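Side-chain contacts in 3-oxo-tetronate kinase (Haemophilus influenzae, PDB 1YZY), which catalyses the ATP-dependent phosphorylation of 3-oxo-tetronate (3-dehydro-erythronate) to its 4-phosphate: residues K261-Y266 / Y307-P312; S300-M305 / Y407-F412; E356-V361 / L392-G397. All coordinates share one frame; numbering follows the deposited sequence.

Contact 1. Residues K261-Y266 / Y307-P312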
loop_
_atom_site.group_PDB
_atom_site.type_symbol
_atom_site.label_atom_id
_atom_site.label_comp_id
_atom_site.label_asym_id
_atom_site.label_seq_id
_atom_site.Cartn_x
_atom_site.Cartn_y
_atom_site.Cartn_z
ATOM N N LYS A 261 -16.602 -10.343 14.287
ATOM C CA LYS A 261 -17.726 -10.877 13.533
ATOM C C LYS A 261 -17.247 -11.885 12.496
ATOM O O LYS A 261 -17.923 -12.882 12.245
ATOM C CB LYS A 261 -18.504 -9.745 12.854
ATOM C CG LYS A 261 -19.231 -8.829 13.831
ATOM C CD LYS A 261 -20.000 -7.724 13.114
ATOM C CE LYS A 261 -19.060 -6.826 12.320
ATOM N NZ LYS A 261 -19.774 -5.736 11.607
ATOM N N GLN A 262 -16.101 -11.605 11.878
ATOM C CA GLN A 262 -15.526 -12.491 10.863
ATOM C C GLN A 262 -15.098 -13.824 11.486
ATOM O O GLN A 262 -15.097 -14.861 10.818
ATOM C CB GLN A 262 -14.330 -11.816 10.171
ATOM C CG GLN A 262 -14.695 -10.587 9.340
ATOM C CD GLN A 262 -13.476 -9.801 8.882
ATOM O OE1 GLN A 262 -12.598 -9.487 9.675
ATOM N NE2 GLN A 262 -13.416 -9.493 7.598
ATOM N N VAL A 263 -14.688 -13.772 12.752
ATOM C CA VAL A 263 -14.268 -14.959 13.500
ATOM C C VAL A 263 -15.515 -15.732 13.930
ATOM O O VAL A 263 -15.575 -16.954 13.826
ATOM C CB VAL A 263 -13.440 -14.565 14.765
ATOM C CG1 VAL A 263 -13.258 -15.761 15.686
ATOM C CG2 VAL A 263 -12.077 -14.006 14.359
ATOM N N GLU A 264 -16.498 -14.992 14.428
ATOM C CA GLU A 264 -17.760 -15.546 14.886
ATOM C C GLU A 264 -18.511 -16.242 13.742
ATOM O O GLU A 264 -19.309 -17.157 13.973
ATOM C CB GLU A 264 -18.611 -14.415 15.466
ATOM C CG GLU A 264 -19.306 -14.738 16.777
ATOM C CD GLU A 264 -20.610 -15.491 16.586
ATOM O OE1 GLU A 264 -21.650 -14.826 16.387
ATOM O OE2 GLU A 264 -20.599 -16.741 16.642
ATOM N N LYS A 265 -18.259 -15.800 12.515
ATOM C CA LYS A 265 -18.916 -16.366 11.341
ATOM C C LYS A 265 -18.122 -17.546 10.767
ATOM O O LYS A 265 -18.700 -18.474 10.183
ATOM C CB LYS A 265 -19.104 -15.270 10.282
ATOM C CG LYS A 265 -20.423 -15.326 9.508
ATOM C CD LYS A 265 -20.310 -16.138 8.224
ATOM C CE LYS A 265 -21.571 -15.996 7.374
ATOM N NZ LYS A 265 -21.418 -16.604 6.019
ATOM N N TYR A 266 -16.804 -17.508 10.947
ATOM C CA TYR A 266 -15.927 -18.554 10.441
ATOM C C TYR A 266 -15.800 -19.785 11.351
ATOM O O TYR A 266 -15.657 -20.901 10.864
ATOM C CB TYR A 266 -14.541 -17.978 10.143
ATOM C CG TYR A 266 -13.650 -18.922 9.368
ATOM C CD1 TYR A 266 -14.044 -19.409 8.122
ATOM C CD2 TYR A 266 -12.416 -19.339 9.882
ATOM C CE1 TYR A 266 -13.239 -20.284 7.410
ATOM C CE2 TYR A 266 -11.602 -20.218 9.172
ATOM C CZ TYR A 266 -12.024 -20.682 7.942
ATOM O OH TYR A 266 -11.244 -21.542 7.233
ATOM N N TYR A 307 -6.975 -18.373 16.822
ATOM C CA TYR A 307 -7.286 -16.966 17.027
ATOM C C TYR A 307 -7.194 -16.412 18.438
ATOM O O TYR A 307 -7.499 -17.095 19.412
ATOM C CB TYR A 307 -8.687 -16.670 16.479
ATOM C CG TYR A 307 -9.809 -17.388 17.205
ATOM C CD1 TYR A 307 -10.617 -16.713 18.121
ATOM C CD2 TYR A 307 -10.052 -18.750 16.987
ATOM C CE1 TYR A 307 -11.630 -17.373 18.802
ATOM C CE2 TYR A 307 -11.060 -19.415 17.657
ATOM C CZ TYR A 307 -11.844 -18.723 18.565
ATOM O OH TYR A 307 -12.826 -19.392 19.258
ATOM N N ALA A 308 -6.800 -15.148 18.525
ATOM C CA ALA A 308 -6.706 -14.436 19.793
ATOM C C ALA A 308 -7.915 -13.497 19.876
ATOM O O ALA A 308 -8.275 -13.014 20.948
ATOM C CB ALA A 308 -5.406 -13.640 19.856
ATOM N N THR A 309 -8.553 -13.287 18.730
ATOM C CA THR A 309 -9.718 -12.420 18.597
ATOM C C THR A 309 -10.835 -12.607 19.626
ATOM O O THR A 309 -11.514 -13.639 19.648
ATOM C CB THR A 309 -10.326 -12.587 17.210
ATOM O OG1 THR A 309 -9.330 -12.291 16.225
ATOM C CG2 THR A 309 -11.533 -11.674 17.027
ATOM N N VAL A 310 -11.023 -11.592 20.467
ATOM C CA VAL A 310 -12.076 -11.573 21.484
ATOM C C VAL A 310 -12.708 -10.183 21.469
ATOM O O VAL A 310 -12.060 -9.206 21.077
ATOM C CB VAL A 310 -11.547 -11.863 22.920
ATOM C CG1 VAL A 310 -11.210 -13.324 23.075
ATOM C CG2 VAL A 310 -10.345 -10.990 23.240
ATOM N N PRO A 311 -13.977 -10.071 21.911
ATOM C CA PRO A 311 -14.673 -8.779 21.935
ATOM C C PRO A 311 -13.817 -7.698 22.592
ATOM O O PRO A 311 -13.085 -7.977 23.549
ATOM C CB PRO A 311 -15.917 -9.086 22.770
ATOM C CG PRO A 311 -16.210 -10.499 22.413
ATOM C CD PRO A 311 -14.839 -11.137 22.456
ATOM N N PRO A 312 -13.879 -6.456 22.071
ATOM C CA PRO A 312 -13.100 -5.342 22.624
ATOM C C PRO A 312 -13.334 -5.167 24.127
ATOM O O PRO A 312 -12.539 -4.526 24.817
ATOM C CB PRO A 312 -13.589 -4.139 21.809
ATOM C CG PRO A 312 -14.932 -4.572 21.291
ATOM C CD PRO A 312 -14.693 -6.003 20.933
#
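Val263, near the end of helix 257-266, sends its two methyl groups to the end of strand 305-307 and to the loop that follows it, and the contact between the two segments is apolar. CG1, anti to the backbone N (chi1 168°), lies over one face of the Tyr307 ring in a CH-pi contact: it stands 4.0 Å from the ring centroid and 23° off the normal. It is displaced toward the rim, with Tyr307 CD1 nearest at 3.7 Å from Val263 CG1. The other branch, CG2, meets Thr309 tip to tip, 3.6 Å from Thr309 CG2 and equally close to Thr309 CB. The valine thus straddles the aromatic face and the threonine methyl, while its helix also packs against Phe405 of helix 404-410. The spacing of the backbones suits such short side chains, with Val263 CA and Thr309 CA 7.3 Å apart.

Polar interactions run past this interface. Thr309 turns its methyl to the helix, and its hydroxyl is gripped from outside the contact, by Ser254 O and by Ser252 OG; these bonds fix the rotation of the side chain and satisfy a buried oxygen. Val310 O accepts a hydrogen bond from Asn260 ND2, a second tie between the loop and helix 257-266.

The loop runs on to Pro311, the N-cap residue of helix 312-319. Ser254, which binds ATP by similarity, has its side chain about 5 Å from that of Thr309, so this strand-to-helix turn, backed by helix 257-266, probably belongs to the wall of the nucleotide site in the C-terminal domain.

Contact 2. Residues S300-M305 / Y407-F412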
loop_
_atom_site.group_PDB
_atom_site.type_symbol
_atom_site.label_atom_id
_atom_site.label_comp_id
_atom_site.label_asym_id
_atom_site.label_seq_id
_atom_site.Cartn_x
_atom_site.Cartn_y
_atom_site.Cartn_z
ATOM N N SER A 300 -9.509 -30.487 6.500
ATOM C CA SER A 300 -10.920 -30.115 6.469
ATOM C C SER A 300 -11.170 -29.283 5.205
ATOM O O SER A 300 -10.223 -28.891 4.513
ATOM C CB SER A 300 -11.303 -29.308 7.715
ATOM O OG SER A 300 -11.929 -30.128 8.691
ATOM N N GLU A 301 -12.435 -29.040 4.878
ATOM C CA GLU A 301 -12.746 -28.252 3.695
ATOM C C GLU A 301 -12.180 -26.841 3.812
ATOM O O GLU A 301 -11.660 -26.290 2.841
ATOM C CB GLU A 301 -14.252 -28.232 3.427
ATOM C CG GLU A 301 -15.123 -27.905 4.625
ATOM C CD GLU A 301 -16.598 -28.027 4.296
ATOM O OE1 GLU A 301 -17.131 -27.132 3.603
ATOM O OE2 GLU A 301 -17.220 -29.029 4.714
ATOM N N PHE A 302 -12.275 -26.265 5.005
ATOM C CA PHE A 302 -11.745 -24.929 5.249
ATOM C C PHE A 302 -10.570 -24.960 6.227
ATOM O O PHE A 302 -10.573 -25.720 7.200
ATOM C CB PHE A 302 -12.851 -23.993 5.745
ATOM C CG PHE A 302 -13.826 -23.580 4.668
ATOM C CD1 PHE A 302 -13.365 -23.036 3.464
ATOM C CD2 PHE A 302 -15.201 -23.742 4.850
ATOM C CE1 PHE A 302 -14.258 -22.661 2.459
ATOM C CE2 PHE A 302 -16.104 -23.370 3.850
ATOM C CZ PHE A 302 -15.631 -22.829 2.653
ATOM N N ALA A 303 -9.549 -24.165 5.926
ATOM C CA ALA A 303 -8.344 -24.078 6.742
ATOM C C ALA A 303 -8.630 -23.883 8.228
ATOM O O ALA A 303 -9.576 -23.186 8.608
ATOM C CB ALA A 303 -7.466 -22.966 6.237
ATOM N N PRO A 304 -7.831 -24.530 9.094
ATOM C CA PRO A 304 -8.026 -24.405 10.538
ATOM C C PRO A 304 -7.628 -23.007 11.028
ATOM O O PRO A 304 -6.696 -22.396 10.515
ATOM C CB PRO A 304 -7.118 -25.500 11.092
ATOM C CG PRO A 304 -5.998 -25.510 10.132
ATOM C CD PRO A 304 -6.705 -25.433 8.796
ATOM N N MET A 305 -8.327 -22.511 12.035
ATOM C CA MET A 305 -8.039 -21.185 12.549
ATOM C C MET A 305 -7.723 -21.140 14.047
ATOM O O MET A 305 -8.460 -21.600 14.926
ATOM C CB MET A 305 -9.259 -20.275 12.330
ATOM C CG MET A 305 -9.264 -19.005 13.184
ATOM S SD MET A 305 -10.619 -17.883 12.826
ATOM C CE MET A 305 -12.023 -18.710 13.585
ATOM N N TYR A 407 -14.351 -16.699 2.331
ATOM C CA TYR A 407 -14.325 -16.087 1.001
ATOM C C TYR A 407 -12.915 -16.056 0.414
ATOM O O TYR A 407 -12.718 -16.396 -0.757
ATOM C CB TYR A 407 -14.899 -14.666 1.023
ATOM C CG TYR A 407 -14.973 -14.058 -0.356
ATOM C CD1 TYR A 407 -15.740 -14.659 -1.356
ATOM C CD2 TYR A 407 -14.225 -12.931 -0.686
ATOM C CE1 TYR A 407 -15.756 -14.159 -2.652
ATOM C CE2 TYR A 407 -14.233 -12.416 -1.986
ATOM C CZ TYR A 407 -15.001 -13.039 -2.966
ATOM O OH TYR A 407 -15.004 -12.563 -4.261
ATOM N N ALA A 408 -11.957 -15.591 1.213
ATOM C CA ALA A 408 -10.563 -15.525 0.799
ATOM C C ALA A 408 -10.113 -16.868 0.218
ATOM O O ALA A 408 -9.319 -16.918 -0.724
ATOM C CB ALA A 408 -9.697 -15.157 1.985
ATOM N N GLN A 409 -10.623 -17.954 0.798
ATOM C CA GLN A 409 -10.298 -19.307 0.358
ATOM C C GLN A 409 -11.165 -19.769 -0.812
ATOM O O GLN A 409 -10.695 -20.471 -1.712
ATOM C CB GLN A 409 -10.465 -20.280 1.518
ATOM C CG GLN A 409 -9.693 -19.881 2.744
ATOM C CD GLN A 409 -9.829 -20.881 3.859
ATOM O OE1 GLN A 409 -10.285 -20.547 4.949
ATOM N NE2 GLN A 409 -9.419 -22.120 3.597
ATOM N N GLY A 410 -12.439 -19.397 -0.774
ATOM C CA GLY A 410 -13.356 -19.781 -1.825
ATOM C C GLY A 410 -12.905 -19.470 -3.239
ATOM O O GLY A 410 -13.158 -20.259 -4.146
ATOM N N MET A 411 -12.243 -18.335 -3.447
ATOM C CA MET A 411 -11.810 -17.969 -4.791
ATOM C C MET A 411 -10.738 -18.840 -5.448
ATOM O O MET A 411 -10.671 -18.891 -6.678
ATOM C CB MET A 411 -11.442 -16.483 -4.882
ATOM C CG MET A 411 -10.294 -16.024 -4.001
ATOM S SD MET A 411 -10.086 -14.235 -4.141
ATOM C CE MET A 411 -11.410 -13.687 -3.059
ATOM N N PHE A 412 -9.888 -19.498 -4.662
ATOM C CA PHE A 412 -8.868 -20.353 -5.267
ATOM C C PHE A 412 -9.160 -21.850 -5.144
ATOM O O PHE A 412 -8.269 -22.689 -5.323
ATOM C CB PHE A 412 -7.450 -20.000 -4.777
ATOM C CG PHE A 412 -7.153 -20.407 -3.357
ATOM C CD1 PHE A 412 -7.563 -19.617 -2.289
ATOM C CD2 PHE A 412 -6.410 -21.557 -3.092
ATOM C CE1 PHE A 412 -7.237 -19.962 -0.983
ATOM C CE2 PHE A 412 -6.080 -21.909 -1.790
ATOM C CZ PHE A 412 -6.494 -21.108 -0.733
#
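Gln409, of helix 404-410, faces the extended backbone of Phe302 and Ala303, and the closest alpha carbons, Phe302 CA and Gln409 CA, are 7.6 Å apart. The glutamine bridges that gap with its chain extended beyond CG (chi2 -178°), which carries the amide as far as the loop. Its modelled NE2 lies 3.1 Å from Ala303 N and 3.4 Å from Ala303 CB. The amide is probably turned over in the model, so the identity of the atom facing Ala303 N is doubtful.

Here the last helix of the chain meets the peptide that leads into strand 305-307 of the nucleotide-binding domain. Through backbone hydrogen bonds, Pro304 already pairs with Val250 of strand 248-252, and Met305, where the strand begins, pairs with Pro271 and Phe273. On the helix side, Ala408 O accepts a hydrogen bond from Trp382 NE1.

Phe302 flanks the glutamine. The end of the amide lies at the edge of the ring, near its plane, with Phe302 CD1 4.1 Å from the atom modelled as Gln409 NE2. The ring and amide planes are 73° apart, an edge approach rather than a stack. The phenylalanine also touches Ala270 and Tyr266, and the Tyr266 hydroxyl is hydrogen-bonded to Ala303 O, holding the same peptide from helix 257-266.

Contact 3. Residues E356-V361 / L392-G397; sequences ETSSIV and LALKSG
Ser358 of helix 355-365 rests on Leu394 of strand 391-395 at close range, their CA atoms 5.7 Å apart, and the shortness of the serine lets helix and strand come so near. Its OG is anti to its own carbonyl carbon (chi1 -58°), which turns the hydroxyl back along the helix. It is hydrogen-bonded to Gly354 O, ahead of the helix, and to Thr352 OG1 of strand 349-353, so two partners fix the rotamer and satisfy a buried polar atom. What the strand meets is therefore the flank of the serine: Leu394 CB lies 3.8 Å from Ser358 OG and 3.9 Å from Ser358 CB. The leucine reaches further along the helix with one branch, CD2, which is 4.0 Å from Ser358 CB.

Lys395, the next residue of the strand, leaves from the face turned away from the helix. Its first torsion is extended (chi1 -173°), but the chain bends further out and brings NZ back to the turn after the strand, where Lys395 NZ donates to Ser396 O at 3.0 Å, from 35° out of the carbonyl plane. Gln262 OE1 and Thr259 OG1, both on helix 257-266, are also hydrogen-bonded to it, so the amine joins the turn to that helix.

Both segments carry residues that bind ATP by similarity: Glu356 and Thr357 at the start of the helix, and Gly397 just past the strand. Helix 355-365 runs alongside strand 391-395, nearly antiparallel to it, and the contact places these probable ATP-binding residues in one part of the nucleotide-binding domain.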
loop_
_atom_site.group_PDB
_atom_site.type_symbol
_atom_site.label_atom_id
_atom_site.label_comp_id
_atom_site.label_asym_id
_atom_site.label_seq_id
_atom_site.Cartn_x
_atom_site.Cartn_y
_atom_site.Cartn_z
ATOM N N GLU A 356 -0.910 -5.902 13.748
ATOM C CA GLU A 356 0.262 -6.449 14.422
ATOM C C GLU A 356 0.515 -7.921 14.100
ATOM O O GLU A 356 1.669 -8.325 13.921
ATOM C CB GLU A 356 0.108 -6.228 15.941
ATOM C CG GLU A 356 -0.466 -4.894 16.377
ATOM C CD GLU A 356 -0.313 -4.749 17.896
ATOM O OE1 GLU A 356 -0.080 -3.614 18.370
ATOM O OE2 GLU A 356 -0.420 -5.765 18.617
ATOM N N THR A 357 -0.551 -8.721 14.073
ATOM C CA THR A 357 -0.433 -10.147 13.766
ATOM C C THR A 357 0.171 -10.368 12.369
ATOM O O THR A 357 1.017 -11.244 12.178
ATOM C CB THR A 357 -1.803 -10.865 13.860
ATOM O OG1 THR A 357 -2.333 -10.721 15.182
ATOM C CG2 THR A 357 -1.655 -12.343 13.547
ATOM N N SER A 358 -0.252 -9.563 11.402
ATOM C CA SER A 358 0.253 -9.682 10.039
ATOM C C SER A 358 1.729 -9.308 9.942
ATOM O O SER A 358 2.498 -9.967 9.240
ATOM C CB SER A 358 -0.572 -8.799 9.083
ATOM O OG SER A 358 -1.941 -9.147 9.114
ATOM N N SER A 359 2.113 -8.223 10.610
ATOM C CA SER A 359 3.494 -7.749 10.585
ATOM C C SER A 359 4.450 -8.775 11.176
ATOM O O SER A 359 5.496 -9.063 10.591
ATOM C CB SER A 359 3.629 -6.423 11.351
ATOM O OG SER A 359 2.988 -5.350 10.678
ATOM N N ILE A 360 4.080 -9.313 12.338
ATOM C CA ILE A 360 4.892 -10.305 13.051
ATOM C C ILE A 360 5.115 -11.594 12.245
ATOM O O ILE A 360 6.234 -12.117 12.214
ATOM C CB ILE A 360 4.284 -10.618 14.458
ATOM C CG1 ILE A 360 5.388 -11.042 15.424
ATOM C CG2 ILE A 360 3.195 -11.687 14.382
ATOM C CD1 ILE A 360 6.257 -9.888 15.877
ATOM N N VAL A 361 4.057 -12.082 11.588
ATOM C CA VAL A 361 4.129 -13.293 10.772
ATOM C C VAL A 361 4.986 -13.087 9.517
ATOM O O VAL A 361 5.691 -14.003 9.084
ATOM C CB VAL A 361 2.713 -13.792 10.385
ATOM C CG1 VAL A 361 2.792 -14.877 9.328
ATOM C CG2 VAL A 361 1.998 -14.316 11.609
ATOM N N LEU A 392 0.118 -15.167 1.053
ATOM C CA LEU A 392 -0.417 -14.560 2.273
ATOM C C LEU A 392 -1.539 -13.551 1.997
ATOM O O LEU A 392 -1.531 -12.855 0.983
ATOM C CB LEU A 392 0.695 -13.851 3.055
ATOM C CG LEU A 392 2.068 -14.509 3.208
ATOM C CD1 LEU A 392 2.903 -14.316 1.932
ATOM C CD2 LEU A 392 2.779 -13.890 4.399
ATOM N N ALA A 393 -2.512 -13.504 2.898
ATOM C CA ALA A 393 -3.631 -12.574 2.816
ATOM C C ALA A 393 -3.610 -11.870 4.163
ATOM O O ALA A 393 -3.973 -12.455 5.186
ATOM C CB ALA A 393 -4.949 -13.319 2.626
ATOM N N LEU A 394 -3.135 -10.628 4.157
ATOM C CA LEU A 394 -3.022 -9.831 5.372
ATOM C C LEU A 394 -4.217 -8.895 5.519
ATOM O O LEU A 394 -4.349 -7.919 4.774
ATOM C CB LEU A 394 -1.715 -9.036 5.323
ATOM C CG LEU A 394 -0.507 -9.830 4.803
ATOM C CD1 LEU A 394 0.695 -8.914 4.639
ATOM C CD2 LEU A 394 -0.177 -11.003 5.730
ATOM N N LYS A 395 -5.099 -9.200 6.466
ATOM C CA LYS A 395 -6.289 -8.391 6.685
ATOM C C LYS A 395 -6.241 -7.502 7.925
ATOM O O LYS A 395 -6.392 -7.994 9.042
ATOM C CB LYS A 395 -7.530 -9.289 6.772
ATOM C CG LYS A 395 -8.855 -8.518 6.838
ATOM C CD LYS A 395 -9.892 -9.228 7.696
ATOM C CE LYS A 395 -9.607 -9.071 9.188
ATOM N NZ LYS A 395 -10.388 -7.971 9.815
ATOM N N SER A 396 -6.081 -6.193 7.732
ATOM C CA SER A 396 -6.079 -5.271 8.867
ATOM C C SER A 396 -7.504 -5.395 9.459
ATOM O O SER A 396 -8.421 -5.936 8.836
ATOM C CB SER A 396 -5.701 -3.849 8.441
ATOM O OG SER A 396 -4.438 -3.470 8.981
ATOM N N GLY A 397 -7.618 -4.968 10.711
ATOM C CA GLY A 397 -8.862 -5.164 11.459
ATOM C C GLY A 397 -10.157 -4.628 10.862
ATOM O O GLY A 397 -11.226 -5.168 11.140
#

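In the fold
All three contacts lie between elements of the C-terminal half, and helix 257-266 connects them: Tyr266 of contact 1 reaches contact 2, while Gln262 of the same helix reaches contact 3. The touching residues of contact 1 are all buried, whereas contacts 2 and 3 each include a partly exposed one, Phe302 and Leu394. Contacts 2 and 3 do not touch, their centres about 17 Å apart, although strand 391-395 and helix 404-410 follow each other in the chain. Chemistry differs with place: contact 1 is apolar and CH-pi, with its polar bonds outside; contact 2, away from the annotated sites, sets an amide against backbone; contact 3 packs a hydrogen-bonded serine on leucine beside the probable ATP site.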